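Local atomic coordinates of aspartate aminotransferase, cytoplasmic (Schizosaccharomyces pombe 972h-, PDB entry 6JPK), a protein that catalyses the pyridoxal 5'-phosphate-dependent transfer of the amino group of L-aspartate to 2-oxoglutarate, giving oxaloacetate and L-glutamate, and works as a homodimer. Residues N238-V241 with K242-K245; D336-A340 with L341-G345. The protein carries 1 engineered substitution. All coordinates share one frame; numbering follows the deposited sequence.

In the fold
Both contacts are local, and each closes the C-terminal end of a helix in this class I aminotransferase. Interaction 1 ends the short helix 235-241 and leads into strand 247-252 of the large mixed sheet; interaction 2 ends the long helix 310-340 and leads toward helix 349-352. Their centres lie about 42 Å apart and their nearest atoms about 31 Å, so they do not touch. Both lie away from the residues that, as in related enzymes, probably bind aspartate and the cofactor. The two ends differ in kind: 238-245 unwinds through i to i+3 bonds and a type I turn beside a salt bridge, whereas 336-345 forms a Schellman motif, stitched almost wholly by backbone.

Interaction 1. Residues N238-V241 with K242-K245; sequences NEFV and KYNK
The C-terminal end of helix 235-241 runs into a type I beta turn and carries an i to i+3 salt bridge between Glu239 and Lys242. The lysine stays extended beyond CG, and Lys242 NZ stands 2.9 Å from Glu239 OE2, met on the syn side but 32° out of the carboxylate plane, with a weak bond to Glu239 OE1. Glu239 reaches it with CG anti to the backbone N (chi1 -162°) and a bend at chi2 that curls the carboxylate back toward the lysine. A water donates to Glu239 OE2 at 2.6 Å and also bonds Tyr243 OH, so OE2 takes both the ammonium and a water that links it to the tyrosine. With an alanine at this position the Lys242 ammonium would probably lose its carboxylate mate, and the water would keep Tyr243 OH but lose its carboxylate partner.

Within the same turn the backbone tightens to i to i+3 bonds. Lys242 N donates to Glu239 O, Tyr243 N to Phe240 O at 3.0 Å and Asn244 N to Val241 O at 3.1 Å. A second water donates to Phe240 O and accepts from Lys245 N, bridging the turn. The side chains of Phe240 and Tyr243 cross at about a right angle; their rings are oblique, planes at 58°, and touch through Phe240 CD1 and Tyr243 CD1 at 3.9 Å. The edge of the tyrosine lies by Phe240 O.

Phe240 also packs edge-to-face with Phe206 and Phe247, while Glu239 and Tyr243 rest on helix 199-211. Lys245 meets Tyr4 of the second subunit. With Asn244 at positive phi, this is a helix end unwinding through a beta turn into strand 247-252, a helix-to-strand connection of the aminotransferase fold.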
loop_
_atom_site.group_PDB
_atom_site.type_symbol
_atom_site.label_atom_id
_atom_site.label_comp_id
_atom_site.label_asym_id
_atom_site.label_seq_id
_atom_site.Cartn_x
_atom_site.Cartn_y
_atom_site.Cartn_z
ATOM N N ASN A 238 -19.588 -13.918 -13.149
ATOM C CA ASN A 238 -19.804 -14.144 -14.568
ATOM C C ASN A 238 -21.284 -14.185 -14.907
ATOM O O ASN A 238 -21.671 -13.847 -16.033
ATOM C CB ASN A 238 -19.087 -15.423 -14.993
ATOM C CG ASN A 238 -17.582 -15.209 -15.101
ATOM O OD1 ASN A 238 -17.096 -14.618 -16.067
ATOM N ND2 ASN A 238 -16.852 -15.635 -14.093
ATOM N N GLU A 239 -22.123 -14.579 -13.956
ATOM C CA GLU A 239 -23.558 -14.501 -14.209
ATOM C C GLU A 239 -24.003 -13.051 -14.337
ATOM O O GLU A 239 -24.814 -12.714 -15.212
ATOM C CB GLU A 239 -24.331 -15.209 -13.098
ATOM C CG GLU A 239 -25.767 -15.555 -13.479
ATOM C CD GLU A 239 -25.858 -16.616 -14.590
ATOM O OE1 GLU A 239 -24.847 -17.310 -14.896
ATOM O OE2 GLU A 239 -26.956 -16.756 -15.161
ATOM N N PHE A 240 -23.455 -12.171 -13.490
ATOM C CA PHE A 240 -23.849 -10.771 -13.527
ATOM C C PHE A 240 -23.451 -10.112 -14.841
ATOM O O PHE A 240 -24.144 -9.196 -15.300
ATOM C CB PHE A 240 -23.255 -10.017 -12.330
ATOM C CG PHE A 240 -23.843 -8.646 -12.134
ATOM C CD1 PHE A 240 -25.109 -8.495 -11.596
ATOM C CD2 PHE A 240 -23.137 -7.512 -12.499
ATOM C CE1 PHE A 240 -25.668 -7.235 -11.424
ATOM C CE2 PHE A 240 -23.689 -6.241 -12.330
ATOM C CZ PHE A 240 -24.954 -6.101 -11.794
ATOM N N VAL A 241 -22.374 -10.585 -15.478
ATOM C CA VAL A 241 -21.943 -10.016 -16.759
ATOM C C VAL A 241 -23.062 -10.069 -17.792
ATOM O O VAL A 241 -23.188 -9.164 -18.630
ATOM C CB VAL A 241 -20.680 -10.738 -17.277
ATOM C CG1 VAL A 241 -20.325 -10.244 -18.698
ATOM C CG2 VAL A 241 -19.504 -10.521 -16.330
ATOM N N LYS A 242 -23.896 -11.112 -17.742
ATOM C CA LYS A 242 -24.983 -11.284 -18.702
ATOM C C LYS A 242 -25.952 -10.109 -18.721
ATOM O O LYS A 242 -26.654 -9.921 -19.719
ATOM C CB LYS A 242 -25.772 -12.554 -18.381
ATOM C CG LYS A 242 -24.927 -13.816 -18.345
ATOM C CD LYS A 242 -25.792 -15.026 -17.996
ATOM C CE LYS A 242 -25.009 -16.324 -18.131
ATOM N NZ LYS A 242 -25.848 -17.493 -17.734
ATOM N N TYR A 243 -26.031 -9.333 -17.645
ATOM C CA TYR A 243 -27.016 -8.264 -17.557
ATOM C C TYR A 243 -26.545 -6.949 -18.175
ATOM O O TYR A 243 -27.341 -6.013 -18.258
ATOM C CB TYR A 243 -27.414 -8.040 -16.096
ATOM C CG TYR A 243 -27.974 -9.274 -15.431
ATOM C CD1 TYR A 243 -27.242 -9.966 -14.484
ATOM C CD2 TYR A 243 -29.234 -9.758 -15.761
ATOM C CE1 TYR A 243 -27.742 -11.105 -13.882
ATOM C CE2 TYR A 243 -29.753 -10.888 -15.141
ATOM C CZ TYR A 243 -28.988 -11.563 -14.212
ATOM O OH TYR A 243 -29.473 -12.697 -13.604
ATOM N N ASN A 244 -25.278 -6.857 -18.591
ATOM C CA ASN A 244 -24.746 -5.694 -19.315
ATOM C C ASN A 244 -24.927 -4.394 -18.516
ATOM O O ASN A 244 -25.381 -3.373 -19.038
ATOM C CB ASN A 244 -25.384 -5.593 -20.713
ATOM C CG ASN A 244 -24.518 -4.817 -21.727
ATOM O OD1 ASN A 244 -23.280 -4.814 -21.664
ATOM N ND2 ASN A 244 -25.186 -4.160 -22.679
ATOM N N LYS A 245 -24.578 -4.445 -17.226
ATOM C CA LYS A 245 -24.450 -3.266 -16.371
ATOM C C LYS A 245 -22.991 -3.121 -15.953
ATOM O O LYS A 245 -22.354 -4.106 -15.587
ATOM C CB LYS A 245 -25.348 -3.375 -15.119
ATOM C CG LYS A 245 -26.838 -3.583 -15.430
ATOM C CD LYS A 245 -27.620 -2.266 -15.504
ATOM C CE LYS A 245 -27.944 -1.766 -14.095
ATOM N NZ LYS A 245 -28.732 -0.488 -13.975
HETATM O O HOH W 1 -28.914 -15.046 -15.540
HETATM O O HOH W 2 -23.083 -6.751 -16.289
#

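Interaction 2. Residues D336-A340 with L341-G345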
loop_
_atom_site.group_PDB
_atom_site.type_symbol
_atom_site.label_atom_id
_atom_site.label_comp_id
_atom_site.label_asym_id
_atom_site.label_seq_id
_atom_site.Cartn_x
_atom_site.Cartn_y
_atom_site.Cartn_z
ATOM N N ASP A 336 -19.695 -34.310 12.037
ATOM C CA ASP A 336 -19.917 -35.723 12.334
ATOM C C ASP A 336 -19.792 -36.007 13.822
ATOM O O ASP A 336 -20.504 -36.864 14.349
ATOM C CB ASP A 336 -18.945 -36.601 11.546
ATOM C CG ASP A 336 -19.320 -36.702 10.072
ATOM O OD1 ASP A 336 -20.376 -36.155 9.680
ATOM O OD2 ASP A 336 -18.559 -37.328 9.307
ATOM N N SER A 337 -18.890 -35.312 14.519
ATOM C CA SER A 337 -18.747 -35.573 15.953
ATOM C C SER A 337 -19.915 -35.000 16.744
ATOM O O SER A 337 -20.366 -35.609 17.721
ATOM C CB SER A 337 -17.436 -35.003 16.480
ATOM O OG SER A 337 -16.339 -35.738 15.978
ATOM N N LEU A 338 -20.403 -33.821 16.346
ATOM C CA LEU A 338 -21.565 -33.232 16.998
ATOM C C LEU A 338 -22.808 -34.095 16.798
ATOM O O LEU A 338 -23.632 -34.228 17.711
ATOM C CB LEU A 338 -21.793 -31.818 16.463
ATOM C CG LEU A 338 -20.692 -30.812 16.785
ATOM C CD1 LEU A 338 -20.933 -29.505 16.036
ATOM C CD2 LEU A 338 -20.643 -30.567 18.281
ATOM N N VAL A 339 -22.968 -34.680 15.606
ATOM C CA VAL A 339 -24.076 -35.605 15.374
ATOM C C VAL A 339 -23.921 -36.838 16.260
ATOM O O VAL A 339 -24.863 -37.259 16.945
ATOM C CB VAL A 339 -24.164 -35.980 13.881
ATOM C CG1 VAL A 339 -25.095 -37.178 13.682
ATOM C CG2 VAL A 339 -24.663 -34.791 13.061
ATOM N N ALA A 340 -22.714 -37.412 16.283
ATOM C CA ALA A 340 -22.469 -38.620 17.071
ATOM C C ALA A 340 -22.664 -38.370 18.560
ATOM O O ALA A 340 -23.140 -39.250 19.290
ATOM C CB ALA A 340 -21.054 -39.133 16.805
ATOM N N LEU A 341 -22.276 -37.189 19.037
ATOM C CA LEU A 341 -22.516 -36.819 20.426
ATOM C C LEU A 341 -23.961 -36.425 20.680
ATOM O O LEU A 341 -24.313 -36.161 21.834
ATOM C CB LEU A 341 -21.588 -35.667 20.828
ATOM C CG LEU A 341 -20.100 -36.015 20.903
ATOM C CD1 LEU A 341 -19.231 -34.768 20.955
ATOM C CD2 LEU A 341 -19.836 -36.921 22.118
ATOM N N LYS A 342 -24.786 -36.349 19.632
ATOM C CA LYS A 342 -26.204 -35.995 19.755
ATOM C C LYS A 342 -26.387 -34.601 20.360
ATOM O O LYS A 342 -27.311 -34.363 21.142
ATOM C CB LYS A 342 -26.968 -37.041 20.576
ATOM C CG LYS A 342 -26.928 -38.469 20.023
ATOM C CD LYS A 342 -27.396 -39.450 21.095
ATOM C CE LYS A 342 -27.512 -40.870 20.566
ATOM N NZ LYS A 342 -28.762 -41.067 19.776
ATOM N N THR A 343 -25.496 -33.677 20.006
ATOM C CA THR A 343 -25.600 -32.307 20.495
ATOM C C THR A 343 -26.940 -31.711 20.067
ATOM O O THR A 343 -27.324 -31.842 18.897
ATOM C CB THR A 343 -24.443 -31.460 19.961
ATOM O OG1 THR A 343 -23.198 -32.101 20.278
ATOM C CG2 THR A 343 -24.454 -30.075 20.595
ATOM N N PRO A 344 -27.691 -31.090 20.982
ATOM C CA PRO A 344 -28.982 -30.507 20.605
ATOM C C PRO A 344 -28.831 -29.512 19.467
ATOM O O PRO A 344 -27.836 -28.790 19.374
ATOM C CB PRO A 344 -29.451 -29.817 21.893
ATOM C CG PRO A 344 -28.770 -30.574 22.993
ATOM C CD PRO A 344 -27.429 -30.978 22.432
ATOM N N GLY A 345 -29.832 -29.481 18.597
ATOM C CA GLY A 345 -29.835 -28.596 17.452
ATOM C C GLY A 345 -29.364 -29.299 16.191
ATOM O O GLY A 345 -28.920 -30.448 16.203
HETATM O O HOH W 3 -26.571 -33.650 17.076
#
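Leu338 lays its CD2 methyl against the hydroxyl of Thr343, Leu338 CD2 to Thr343 OG1 at 3.6 Å, where the chain folds back beside the last turn of helix 310-340. The threonine turns OG1 beside its own backbone N (chi1 -54°), which sets the hydroxyl next to both the leucine methyl and Leu338 O. The hydroxyl is hydrogen-bonded to Asn402 OD1, so its polar end is tied to helix 394-407 while its flank packs on the leucine.

The backbone carries the rest. Thr343 N donates to Leu338 O at 3.0 Å, an i to i+5 bond, and Lys342 N donates to Val339 O at 2.8 Å, spanning three residues. With Lys342 at positive phi (60°), these two bonds back into the last turn make a Schellman motif. One step earlier, Leu341 N still closes an ordinary helical bond to Ser337 O at 2.8 Å. CB and CG of Leu341 lie against that same oxygen: Leu341 CG, placed beside the backbone N (chi1 -68°), comes within 3.2 Å of Ser337 O, so the carbonyl is flanked by hydrocarbon as well as bonded. A water donates to Leu338 O and to Thr343 O, the latter at 2.7 Å, clipping the returning chain to the helix a second time. Leu338 O therefore receives both an amide and a water proton.

Helix 394-407 lies along one side of this end. Ser337 OG bonds Glu395 and its side chain touches Ala398, Leu341 packs on Asn402, and Leu341 O takes a bond from Arg406. Beyond the turn, Thr343 O accepts from Trp347 NE1 as the loop heads for helix 349-352.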